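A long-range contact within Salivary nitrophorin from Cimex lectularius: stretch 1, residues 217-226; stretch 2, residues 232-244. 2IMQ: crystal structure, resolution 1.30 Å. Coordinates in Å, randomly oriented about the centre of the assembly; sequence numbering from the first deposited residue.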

# COMPACT_ATOMS: atom_id res chain seq x y z
N GLN A 217 -2.63 9.82 10.42
CA GLN A 217 -1.58 10.11 11.41
C GLN A 217 -0.74 8.87 11.73
O GLN A 217 -1.23 7.80 11.98
N VAL A 218 0.56 9.09 11.69
CA VAL A 218 1.53 8.05 11.99
C VAL A 218 1.91 8.15 13.46
O VAL A 218 2.39 9.15 13.91
N THR A 219 1.73 7.06 14.18
CA THR A 219 2.13 6.95 15.59
C THR A 219 3.13 5.87 15.85
O THR A 219 3.52 5.69 17.00
N PHE A 220 3.51 5.10 14.83
CA PHE A 220 4.40 4.01 14.94
C PHE A 220 5.78 4.44 14.48
O PHE A 220 5.98 5.34 13.66
N LYS A 221 6.76 3.70 14.97
CA LYS A 221 8.14 3.92 14.67
C LYS A 221 8.44 3.52 13.22
O LYS A 221 7.66 2.81 12.60
N PRO A 222 9.51 4.08 12.66
CA PRO A 222 9.88 3.73 11.31
C PRO A 222 9.83 2.24 11.08
O PRO A 222 10.23 1.45 11.94
N THR A 223 9.46 1.85 9.87
CA THR A 223 9.26 0.45 9.52
C THR A 223 10.46 -0.17 8.78
O THR A 223 10.42 -1.34 8.39
N TYR A 224 11.55 0.56 8.68
CA TYR A 224 12.73 0.20 7.98
C TYR A 224 13.89 1.00 8.60
O TYR A 224 13.66 2.09 9.10
N LYS A 225 15.10 0.51 8.59
CA LYS A 225 15.51 -0.81 8.16
C LYS A 225 15.86 -1.63 9.37
O LYS A 225 16.68 -1.18 10.19
N PHE A 226 15.28 -2.81 9.48
CA PHE A 226 15.48 -3.71 10.60
C PHE A 226 16.45 -4.81 10.24
O PHE A 226 16.58 -5.25 9.08
N GLU A 232 15.59 -4.55 16.03
CA GLU A 232 16.75 -3.68 16.09
C GLU A 232 16.96 -3.04 14.72
O GLU A 232 17.04 -3.71 13.68
N TYR A 233 17.07 -1.74 14.72
CA TYR A 233 17.39 -1.05 13.46
C TYR A 233 18.78 -1.38 13.01
O TYR A 233 19.72 -1.37 13.80
N ASP A 234 18.87 -1.71 11.75
CA ASP A 234 20.10 -1.68 11.01
C ASP A 234 20.37 -0.24 10.59
O ASP A 234 19.73 0.30 9.65
N LEU A 235 21.32 0.41 11.27
CA LEU A 235 21.55 1.81 11.11
C LEU A 235 22.48 2.19 9.97
O LEU A 235 22.83 3.34 9.83
N SER A 236 22.75 1.22 9.08
CA SER A 236 23.27 1.48 7.74
C SER A 236 22.35 2.35 6.87
O SER A 236 22.79 2.97 5.92
N ALA A 237 21.08 2.41 7.22
CA ALA A 237 20.12 3.36 6.64
C ALA A 237 19.48 4.17 7.75
O ALA A 237 19.18 3.69 8.84
N THR A 238 19.19 5.40 7.43
CA THR A 238 18.37 6.21 8.35
C THR A 238 17.00 5.58 8.47
O THR A 238 16.31 5.35 7.48
N PRO A 239 16.55 5.27 9.68
CA PRO A 239 15.21 4.75 9.88
C PRO A 239 14.18 5.61 9.17
O PRO A 239 14.15 6.83 9.29
N SER A 240 13.28 4.93 8.45
CA SER A 240 12.30 5.58 7.60
C SER A 240 10.98 4.84 7.59
O SER A 240 10.94 3.64 7.91
N TRP A 241 9.95 5.55 7.14
CA TRP A 241 8.64 5.00 6.87
C TRP A 241 8.57 4.67 5.39
O TRP A 241 8.45 5.56 4.55
N THR A 242 8.65 3.39 5.10
CA THR A 242 8.73 2.93 3.72
C THR A 242 7.36 2.63 3.14
O THR A 242 6.84 3.39 2.31
N ASP A 243 6.69 1.63 3.67
CA ASP A 243 5.28 1.34 3.27
C ASP A 243 4.35 2.41 3.82
O ASP A 243 4.40 2.71 5.01
N ARG A 244 3.50 2.96 2.97
CA ARG A 244 2.61 4.02 3.30
C ARG A 244 1.25 3.72 2.73
O ARG A 244 1.11 3.00 1.74

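Two largely irregular stretches of the nitrophorin chain pack side by side, burying 926 Å² between them. Trp-241 (chi1 m, -72°) leaves its backbone directed away, but its indole returns: NE1 donates to Phe-220 O at 2.9 Å, and its edge meets the face of the Phe-220 ring (chi1 p), Trp-241 CD1 to Phe-220 CE1 3.6 Å. Pro-222 CA lies over the face of the Trp-241 five-membered ring, 3.8 Å from that ring's centroid, while Val-218 (t), pointing toward stretch 2, brings CG1 to 3.9 Å from Trp-241 CE2. Tyr-233 (m) reaches along the contact to give its OH proton to Pro-222 O at 2.7 Å; its ring stacks, offset, on Phe-226 (m), centroids 4.4 Å apart. Ser-240 N donates to Tyr-224 O (2.9 Å), and Ser-240 O receives weak bonds from Thr-223 N (3.0 Å) and Tyr-224 N (3.2 Å). The Tyr-224 side chain (t) rests CB on Thr-242 CG2 (3.4 Å) and CE2 on Ala-237 CB (4.0 Å). Lys-225, preceded by a cis peptide and extended with all four chi angles t, sends NZ to Ser-236 OG (3.2 Å, donating) and into a long salt bridge with Asp-234 OD2 (3.6 Å). The other carboxylate oxygen, Asp-234 OD1, is taken by Ser-236 OG (2.8 Å) and N (3.1 Å), both within the type I turn from Asp-234 to Ala-237, while Asp-234 N donates to Lys-225 O (2.7 Å). Lys-225 N is satisfied by water 3 (2.9 Å), which also contacts Asp-234 O and Ala-237 O (both 2.8 Å). Thr-223 OG1 (chi1 p) receives a proton from water 1 (2.9 Å), itself donating to Asp-243 O (2.7 Å), and gives its own to water 2 (2.8 Å), which bridges to Thr-242 OG1 (2.8 Å) and Asp-243 OD2 (2.7 Å).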

# COMPACT_ATOMS: atom_id res chain seq x y z
CB GLN A 217 -2.17 10.62 12.73
CG GLN A 217 -1.11 10.85 13.79
CD GLN A 217 -1.58 11.31 15.15
OE1 GLN A 217 -0.73 11.80 15.94
NE2 GLN A 217 -2.88 11.16 15.46
CB VAL A 218 2.80 8.23 11.14
CG1 VAL A 218 3.86 7.26 11.54
CG2 VAL A 218 2.45 8.06 9.65
CB THR A 219 0.89 6.72 16.48
OG1 THR A 219 0.31 5.46 16.17
CG2 THR A 219 -0.13 7.72 16.20
CB PHE A 220 3.89 2.80 14.14
CG PHE A 220 3.49 3.10 12.70
CD1 PHE A 220 4.35 2.87 11.66
CD2 PHE A 220 2.21 3.53 12.41
CE1 PHE A 220 3.96 3.11 10.35
CE2 PHE A 220 1.83 3.77 11.13
CZ PHE A 220 2.72 3.54 10.10
CB LYS A 221 9.06 3.17 15.61
CG LYS A 221 8.89 3.70 17.00
CD LYS A 221 9.65 2.88 17.98
CE LYS A 221 9.39 3.39 19.39
NZ LYS A 221 9.56 4.84 19.59
CB PRO A 222 11.28 4.28 11.20
CG PRO A 222 11.20 5.52 12.07
CD PRO A 222 10.40 5.09 13.24
CB THR A 223 8.03 0.31 8.65
OG1 THR A 223 8.17 1.11 7.46
CG2 THR A 223 6.78 0.72 9.41
CB TYR A 224 12.56 0.54 6.50
CG TYR A 224 13.71 0.50 5.60
CD1 TYR A 224 14.08 -0.67 4.95
CD2 TYR A 224 14.45 1.64 5.38
CE1 TYR A 224 15.14 -0.68 4.06
CE2 TYR A 224 15.46 1.66 4.44
CZ TYR A 224 15.83 0.48 3.81
OH TYR A 224 16.89 0.42 2.93
CB LYS A 225 16.75 -0.65 7.27
CG LYS A 225 17.37 -1.93 6.71
CD LYS A 225 18.61 -1.55 5.95
CE LYS A 225 19.35 -2.69 5.34
NZ LYS A 225 20.63 -2.22 4.65
CB PHE A 226 14.17 -4.32 11.04
CG PHE A 226 13.27 -3.36 11.73
CD1 PHE A 226 12.27 -2.69 11.03
CD2 PHE A 226 13.48 -3.06 13.07
CE1 PHE A 226 11.47 -1.79 11.70
CE2 PHE A 226 12.69 -2.17 13.74
CZ PHE A 226 11.70 -1.52 13.04
CB GLU A 232 17.99 -4.45 16.53
CG GLU A 232 17.89 -4.99 17.95
CD GLU A 232 19.00 -5.94 18.30
OE1 GLU A 232 20.11 -5.81 17.71
OE2 GLU A 232 18.75 -6.82 19.15
CB TYR A 233 17.22 0.45 13.53
CG TYR A 233 15.78 0.85 13.64
CD1 TYR A 233 15.23 1.14 14.86
CD2 TYR A 233 14.96 0.95 12.52
CE1 TYR A 233 13.92 1.48 14.99
CE2 TYR A 233 13.68 1.28 12.63
CZ TYR A 233 13.13 1.55 13.85
OH TYR A 233 11.83 1.89 14.05
CB ASP A 234 19.98 -2.60 9.82
CG ASP A 234 21.21 -2.60 8.96
OD1 ASP A 234 22.08 -1.76 9.17
OD2 ASP A 234 21.37 -3.38 7.99
CB LEU A 235 21.95 2.47 12.43
CG LEU A 235 20.87 2.30 13.50
CD1 LEU A 235 21.44 2.53 14.87
CD2 LEU A 235 19.63 3.16 13.20
CB SER A 236 23.58 0.20 6.96
OG SER A 236 22.43 -0.57 6.68
CB ALA A 237 19.06 2.59 5.86
CB THR A 238 18.23 7.64 7.83
OG1 THR A 238 19.55 8.20 7.81
CG2 THR A 238 17.36 8.48 8.73
CB PRO A 239 15.04 4.82 11.42
CG PRO A 239 16.43 4.62 11.97
CD PRO A 239 17.30 5.37 10.94
CB SER A 240 12.81 5.67 6.14
OG SER A 240 13.93 6.48 6.04
CB TRP A 241 7.58 5.97 7.29
CG TRP A 241 7.47 6.08 8.79
CD1 TRP A 241 6.80 5.25 9.63
CD2 TRP A 241 8.03 7.11 9.61
NE1 TRP A 241 6.95 5.69 10.92
CE2 TRP A 241 7.68 6.84 10.93
CE3 TRP A 241 8.84 8.22 9.36
CZ2 TRP A 241 8.04 7.66 11.97
CZ3 TRP A 241 9.21 9.04 10.41
CH2 TRP A 241 8.81 8.73 11.70
CB THR A 242 9.72 1.81 3.62
OG1 THR A 242 9.34 0.78 4.51
CG2 THR A 242 11.07 2.29 4.02
CB ASP A 243 4.88 -0.03 3.80
CG ASP A 243 5.51 -1.12 2.96
OD1 ASP A 243 4.96 -1.38 1.84
OD2 ASP A 243 6.55 -1.75 3.29
CB ARG A 244 3.09 5.40 2.74
CG ARG A 244 4.56 5.68 2.94
CD ARG A 244 5.01 5.91 4.38
NE ARG A 244 4.74 7.25 4.84
CZ ARG A 244 5.60 8.25 4.77
NH1 ARG A 244 6.83 8.08 4.27
NH2 ARG A 244 5.21 9.46 5.17
O HOH W 1 6.03 3.04 7.20
O HOH W 2 7.53 -0.99 5.70
O HOH W 3 17.38 1.84 9.87
O HOH W 4 18.79 -5.42 7.70